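Local coordinates for hypothetical protein (Clostridium sporogenes ATCC 15579, PDB 4QRK) that is of uncharacterised function but is a putative cell adhesion protein built as a right-handed beta-helix, at residues P59-E64 against G70-S75; T25-N30 against I95-K100. All blocks are in the same frame, centred on the assembly; numbering follows the deposited sequence. Where two conformers were deposited one is given.

Contact 1 of 2, residues P59-E64 against G70-S75; sequences PEIKYE and GELEIS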
loop_
_atom_site.group_PDB
_atom_site.type_symbol
_atom_site.label_atom_id
_atom_site.label_comp_id
_atom_site.label_asym_id
_atom_site.label_seq_id
_atom_site.Cartn_x
_atom_site.Cartn_y
_atom_site.Cartn_z
ATOM N N PRO A 59 6.590 17.120 -3.674
ATOM C CA PRO A 59 5.261 16.531 -3.506
ATOM C C PRO A 59 4.196 17.605 -3.295
ATOM O O PRO A 59 4.456 18.673 -2.694
ATOM C CB PRO A 59 5.390 15.674 -2.229
ATOM C CG PRO A 59 6.761 15.766 -1.783
ATOM C CD PRO A 59 7.465 16.877 -2.518
ATOM N N GLU A 60 3.012 17.326 -3.820
ATOM C CA GLU A 60 1.832 18.211 -3.673
ATOM C C GLU A 60 0.813 17.534 -2.719
ATOM O O GLU A 60 0.349 16.398 -2.960
ATOM C CB GLU A 60 1.176 18.462 -5.063
ATOM C CG GLU A 60 2.117 18.999 -6.210
ATOM C CD GLU A 60 1.703 18.567 -7.658
ATOM O OE1 GLU A 60 1.771 17.363 -7.995
ATOM O OE2 GLU A 60 1.342 19.429 -8.485
ATOM N N ILE A 61 0.460 18.198 -1.641
ATOM C CA ILE A 61 -0.495 17.638 -0.702
ATOM C C ILE A 61 -1.807 18.408 -0.745
ATOM O O ILE A 61 -1.817 19.617 -0.789
ATOM C CB ILE A 61 -0.012 17.689 0.733
ATOM C CG1 ILE A 61 1.262 16.861 0.893
ATOM C CG2 ILE A 61 -1.100 17.161 1.680
ATOM C CD1 ILE A 61 1.328 16.068 2.216
ATOM N N LYS A 62 -2.905 17.673 -0.733
ATOM C CA LYS A 62 -4.225 18.251 -0.658
ATOM C C LYS A 62 -4.972 17.537 0.440
ATOM O O LYS A 62 -4.983 16.313 0.473
ATOM C CB LYS A 62 -4.948 18.071 -1.991
ATOM C CG LYS A 62 -6.396 18.556 -1.958
ATOM C CD LYS A 62 -7.046 18.495 -3.330
ATOM C CE LYS A 62 -8.552 18.477 -3.222
ATOM N NZ LYS A 62 -9.203 18.407 -4.566
ATOM N N TYR A 63 -5.586 18.280 1.361
ATOM C CA TYR A 63 -6.401 17.628 2.387
ATOM C C TYR A 63 -7.716 18.364 2.592
ATOM O O TYR A 63 -7.698 19.552 2.857
ATOM C CB TYR A 63 -5.654 17.579 3.712
ATOM C CG TYR A 63 -6.440 16.924 4.825
ATOM C CD1 TYR A 63 -6.722 15.583 4.770
ATOM C CD2 TYR A 63 -6.863 17.636 5.931
ATOM C CE1 TYR A 63 -7.410 14.958 5.728
ATOM C CE2 TYR A 63 -7.602 17.001 6.942
ATOM C CZ TYR A 63 -7.857 15.656 6.826
ATOM O OH TYR A 63 -8.566 14.936 7.765
ATOM N N GLU A 64 -8.842 17.658 2.461
ATOM C CA GLU A 64 -10.128 18.255 2.818
ATOM C C GLU A 64 -10.948 17.249 3.562
ATOM O O GLU A 64 -10.815 16.055 3.369
ATOM C CB GLU A 64 -10.890 18.786 1.599
ATOM C CG GLU A 64 -11.056 17.805 0.483
ATOM C CD GLU A 64 -11.650 18.426 -0.783
ATOM O OE1 GLU A 64 -12.587 19.225 -0.662
ATOM O OE2 GLU A 64 -11.195 18.098 -1.899
ATOM N N GLY A 70 -11.758 12.389 5.892
ATOM C CA GLY A 70 -10.564 13.129 5.550
ATOM C C GLY A 70 -9.902 12.637 4.263
ATOM O O GLY A 70 -9.210 11.612 4.253
ATOM N N GLU A 71 -10.106 13.387 3.182
ATOM C CA GLU A 71 -9.529 13.061 1.888
ATOM C C GLU A 71 -8.153 13.676 1.749
ATOM O O GLU A 71 -8.019 14.878 1.609
ATOM C CB GLU A 71 -10.489 13.457 0.769
ATOM C CG GLU A 71 -11.760 12.619 0.880
ATOM C CD GLU A 71 -12.673 12.672 -0.320
ATOM O OE1 GLU A 71 -12.393 13.441 -1.271
ATOM O OE2 GLU A 71 -13.692 11.943 -0.291
ATOM N N LEU A 72 -7.139 12.809 1.846
ATOM C CA LEU A 72 -5.739 13.209 1.840
ATOM C C LEU A 72 -5.091 12.679 0.583
ATOM O O LEU A 72 -4.989 11.464 0.380
ATOM C CB LEU A 72 -5.014 12.682 3.075
ATOM C CG LEU A 72 -3.504 12.945 3.275
ATOM C CD1 LEU A 72 -3.073 14.368 3.039
ATOM C CD2 LEU A 72 -3.153 12.546 4.659
ATOM N N GLU A 73 -4.612 13.598 -0.235
ATOM C CA GLU A 73 -3.979 13.217 -1.460
ATOM C C GLU A 73 -2.544 13.714 -1.501
ATOM O O GLU A 73 -2.258 14.873 -1.237
ATOM C CB GLU A 73 -4.750 13.783 -2.641
ATOM C CG GLU A 73 -4.138 13.394 -3.961
ATOM C CD GLU A 73 -4.994 13.830 -5.118
ATOM O OE1 GLU A 73 -5.080 15.059 -5.382
ATOM O OE2 GLU A 73 -5.601 12.933 -5.734
ATOM N N ILE A 74 -1.640 12.838 -1.882
ATOM C CA ILE A 74 -0.242 13.229 -2.003
ATOM C C ILE A 74 0.211 12.785 -3.375
ATOM O O ILE A 74 0.110 11.601 -3.720
ATOM C CB ILE A 74 0.619 12.576 -0.943
ATOM C CG1 ILE A 74 -0.089 12.616 0.415
ATOM C CG2 ILE A 74 2.013 13.251 -0.934
ATOM C CD1 ILE A 74 0.758 12.165 1.572
ATOM N N SER A 75 0.712 13.732 -4.161
ATOM C CA SER A 75 1.109 13.455 -5.534
ATOM C C SER A 75 2.480 13.997 -5.893
ATOM O O SER A 75 2.807 15.123 -5.529
ATOM C CB SER A 75 0.052 14.021 -6.479
ATOM O OG SER A 75 -1.178 13.389 -6.210
HETATM O O HOH W 1 -2.056 16.071 -4.360
#

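Contact 2 of 2, residues T25-N30 against I95-K100; sequences TKLNLN and INLNEK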
loop_
_atom_site.group_PDB
_atom_site.type_symbol
_atom_site.label_atom_id
_atom_site.label_comp_id
_atom_site.label_asym_id
_atom_site.label_seq_id
_atom_site.Cartn_x
_atom_site.Cartn_y
_atom_site.Cartn_z
ATOM N N THR A 25 -10.060 8.223 7.309
ATOM C CA THR A 25 -9.007 8.700 6.394
ATOM C C THR A 25 -9.138 7.981 5.048
ATOM O O THR A 25 -9.217 6.751 4.992
ATOM C CB THR A 25 -7.594 8.386 6.914
ATOM O OG1 THR A 25 -7.350 9.095 8.123
ATOM C CG2 THR A 25 -6.539 8.806 5.909
ATOM N N LYS A 26 -9.148 8.757 3.969
ATOM C CA LYS A 26 -9.039 8.211 2.613
ATOM C C LYS A 26 -7.755 8.772 1.995
ATOM O O LYS A 26 -7.695 9.931 1.623
ATOM C CB LYS A 26 -10.252 8.582 1.769
ATOM C CG LYS A 26 -11.550 7.927 2.208
ATOM C CD LYS A 26 -12.643 8.066 1.127
ATOM C CE LYS A 26 -13.888 7.231 1.450
ATOM N NZ LYS A 26 -14.809 7.112 0.277
ATOM N N LEU A 27 -6.725 7.944 1.968
ATOM C CA LEU A 27 -5.396 8.348 1.536
ATOM C C LEU A 27 -5.228 7.955 0.080
ATOM O O LEU A 27 -5.490 6.806 -0.320
ATOM C CB LEU A 27 -4.325 7.693 2.409
ATOM C CG LEU A 27 -2.851 7.941 2.075
ATOM C CD1 LEU A 27 -2.540 9.376 2.232
ATOM C CD2 LEU A 27 -1.909 7.100 2.956
ATOM N N ASN A 28 -4.841 8.932 -0.730
ATOM C CA ASN A 28 -4.671 8.693 -2.145
ATOM C C ASN A 28 -3.288 9.159 -2.533
ATOM O O ASN A 28 -2.954 10.331 -2.377
ATOM C CB ASN A 28 -5.796 9.370 -2.944
ATOM C CG ASN A 28 -5.642 9.167 -4.460
ATOM O OD1 ASN A 28 -5.274 8.096 -4.911
ATOM N ND2 ASN A 28 -5.922 10.203 -5.235
ATOM N N LEU A 29 -2.452 8.217 -2.973
ATOM C CA LEU A 29 -1.037 8.499 -3.257
ATOM C C LEU A 29 -0.709 8.278 -4.751
ATOM O O LEU A 29 -1.032 7.242 -5.335
ATOM C CB LEU A 29 -0.126 7.627 -2.389
ATOM C CG LEU A 29 -0.242 7.770 -0.871
ATOM C CD1 LEU A 29 0.617 6.783 -0.092
ATOM C CD2 LEU A 29 0.133 9.154 -0.389
ATOM N N ASN A 30 -0.108 9.279 -5.375
ATOM C CA ASN A 30 0.335 9.173 -6.773
ATOM C C ASN A 30 1.799 9.412 -6.836
ATOM O O ASN A 30 2.237 10.518 -6.579
ATOM C CB ASN A 30 -0.363 10.197 -7.648
ATOM C CG ASN A 30 -1.831 10.066 -7.564
ATOM O OD1 ASN A 30 -2.377 9.061 -7.986
ATOM N ND2 ASN A 30 -2.493 11.060 -6.992
ATOM N N ILE A 95 6.125 7.707 5.318
ATOM C CA ILE A 95 4.850 8.150 5.857
ATOM C C ILE A 95 4.451 7.374 7.114
ATOM O O ILE A 95 4.510 6.138 7.113
ATOM C CB ILE A 95 3.756 7.991 4.772
ATOM C CG1 ILE A 95 4.060 8.974 3.613
ATOM C CG2 ILE A 95 2.356 8.228 5.352
ATOM C CD1 ILE A 95 3.158 8.791 2.429
ATOM N N ASN A 96 4.085 8.092 8.180
ATOM C CA ASN A 96 3.544 7.457 9.386
ATOM C C ASN A 96 2.055 7.778 9.466
ATOM O O ASN A 96 1.655 8.956 9.336
ATOM C CB ASN A 96 4.184 7.925 10.727
ATOM C CG ASN A 96 5.689 7.754 10.821
ATOM O OD1 ASN A 96 6.360 8.612 11.432
ATOM N ND2 ASN A 96 6.234 6.676 10.286
ATOM N N LEU A 97 1.239 6.757 9.716
ATOM C CA LEU A 97 -0.211 6.907 9.734
ATOM C C LEU A 97 -0.820 6.617 11.115
ATOM O O LEU A 97 -0.304 5.811 11.894
ATOM C CB LEU A 97 -0.862 5.924 8.735
ATOM C CG LEU A 97 -0.623 6.201 7.242
ATOM C CD1 LEU A 97 -1.375 5.157 6.415
ATOM C CD2 LEU A 97 -1.053 7.604 6.898
ATOM N N ASN A 98 -1.958 7.255 11.370
ATOM C CA ASN A 98 -2.681 7.077 12.609
ATOM C C ASN A 98 -3.164 5.631 12.683
ATOM O O ASN A 98 -3.569 5.066 11.656
ATOM C CB ASN A 98 -3.880 8.008 12.635
ATOM C CG ASN A 98 -4.601 7.966 13.962
ATOM O OD1 ASN A 98 -5.540 7.175 14.169
ATOM N ND2 ASN A 98 -4.128 8.785 14.894
ATOM N N GLU A 99 -3.105 5.040 13.877
ATOM C CA GLU A 99 -3.446 3.625 14.077
ATOM C C GLU A 99 -4.906 3.335 14.467
ATOM O O GLU A 99 -5.330 2.155 14.455
ATOM C CB GLU A 99 -2.510 3.012 15.124
ATOM C CG GLU A 99 -1.101 2.970 14.625
ATOM C CD GLU A 99 -0.126 2.330 15.586
ATOM O OE1 GLU A 99 -0.529 1.810 16.652
ATOM O OE2 GLU A 99 1.075 2.377 15.256
ATOM N N LYS A 100 -5.663 4.375 14.817
ATOM C CA LYS A 100 -7.044 4.190 15.314
ATOM C C LYS A 100 -8.114 4.514 14.278
ATOM O O LYS A 100 -9.174 3.859 14.206
ATOM C CB LYS A 100 -7.292 5.051 16.582
ATOM C CG LYS A 100 -6.482 4.612 17.796
ATOM C CD LYS A 100 -6.985 5.265 19.092
ATOM C CE LYS A 100 -6.286 4.718 20.345
ATOM N NZ LYS A 100 -6.534 3.263 20.557
#

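Contact 1 of 2, residues P59-E64 against G70-S75
Glu60 O is gripped by two donors: Ser75 N at 2.9 Å, tilted 15° from the carbonyl plane, and a water at 2.8 Å. Its own amide completes the pair, Glu60 N giving a nearly straight bond to Ser75 O at 2.8 Å. Two further hydrogen-bonded pairs, Lys62 with Glu73 and Glu64 with Glu71, repeat this exchange along the two antiparallel arms of a beta hairpin. At the non-hydrogen-bonded pairs between them, CA-H groups lean on carbonyls, as Tyr63 CA does on Glu71 O at 3.3 Å.

The mainly apolar face carries Ile61, Tyr63, Leu72 and Ile74. Ile61 and Ile74 run alongside one another, Ile61 CD1 lying 4.0 Å from Ile74 CD1. The other branch of Ile61, CG2, touches Leu72 CD1 at 3.7 Å. With CG anti to the backbone N (chi1 180°), the Tyr63 ring is carried toward Gly70; its edge meets Leu72 CB, and its hydroxyl is hydrogen-bonded to Pro19 O.

On the opposite face Lys62, fully extended, turns its end away from the partner strand and forms a salt bridge from NZ to Glu64 OE2 at 3.3 Å. Ser75 OG and, weakly, Glu73 OE2 pair with Asn30 and Asn28 of the next strand. The hairpin is thus amphipathic: main-chain bonds fix its register, a mainly apolar face packs toward strands 11-17 and 46-52, and Lys62 probably offsets part of the negative charge that four glutamates bring to the other one.

Contact 2 of 2, residues T25-N30 against I95-K100
The ends of Leu29 and Ile95 meet head-on across the interior, and two residues along each segment, in opposite chain directions, Leu27 and Leu97 meet at a slant. These two pairs carry the contact between 25-30 and 95-100, where the closest CA atoms, those of Leu29 and Ile95, are 10.9 Å apart; no hydrogen bond joins the segments.

In the first pair the end of Ile95 faces the fork of Leu29: Ile95 CD1 is 4.1 Å from Leu29 CD1 and 4.2 Å from Leu29 CD2. Ile95 sends CG1 out anti to its carbonyl carbon (chi1 -66°), which puts the longer branch at the meeting point. In the second pair the roles are reversed, for a single methyl of Leu27, CD2, sits against both methyls of Leu97, at 4.0 Å from CD1 and 4.1 Å from CD2. Ile38 of strand 35-42 touches both Leu29 and Leu97, and Leu72 and Ile74 of strand 69-75 flank the leucines of strand 24-32.

Farther along 95-100, Asn98 OD1 accepts from Lys100 N at 2.9 Å, the donor standing well above the carbonyl plane, in an Asx turn on the way to strand 103-110. Two sheets facing each other through aliphatic side chains, here with no hydrogen bond between the two segments, are characteristic of the hydrophobic interior of a right-handed beta-helix.

How the contacts relate
Strand 24-32 connects the two contacts: it is the parallel neighbour of strand 69-75 in one sheet, and its leucines form one side of contact 2. Leu72 O probably accepts from Asn28 N across that junction. Contact 1 is lateral and partly exposed, an edge hairpin of that sheet held by main-chain hydrogen bonds, with charges on its outer face. Contact 2 is wholly buried where its side chains meet; it spans from this sheet to the one facing it and relies on methyl packing alone. Along the chain, 59-64 and 70-75 lie nested between the segments of contact 2, and the hairpin's apolar face borders the same core.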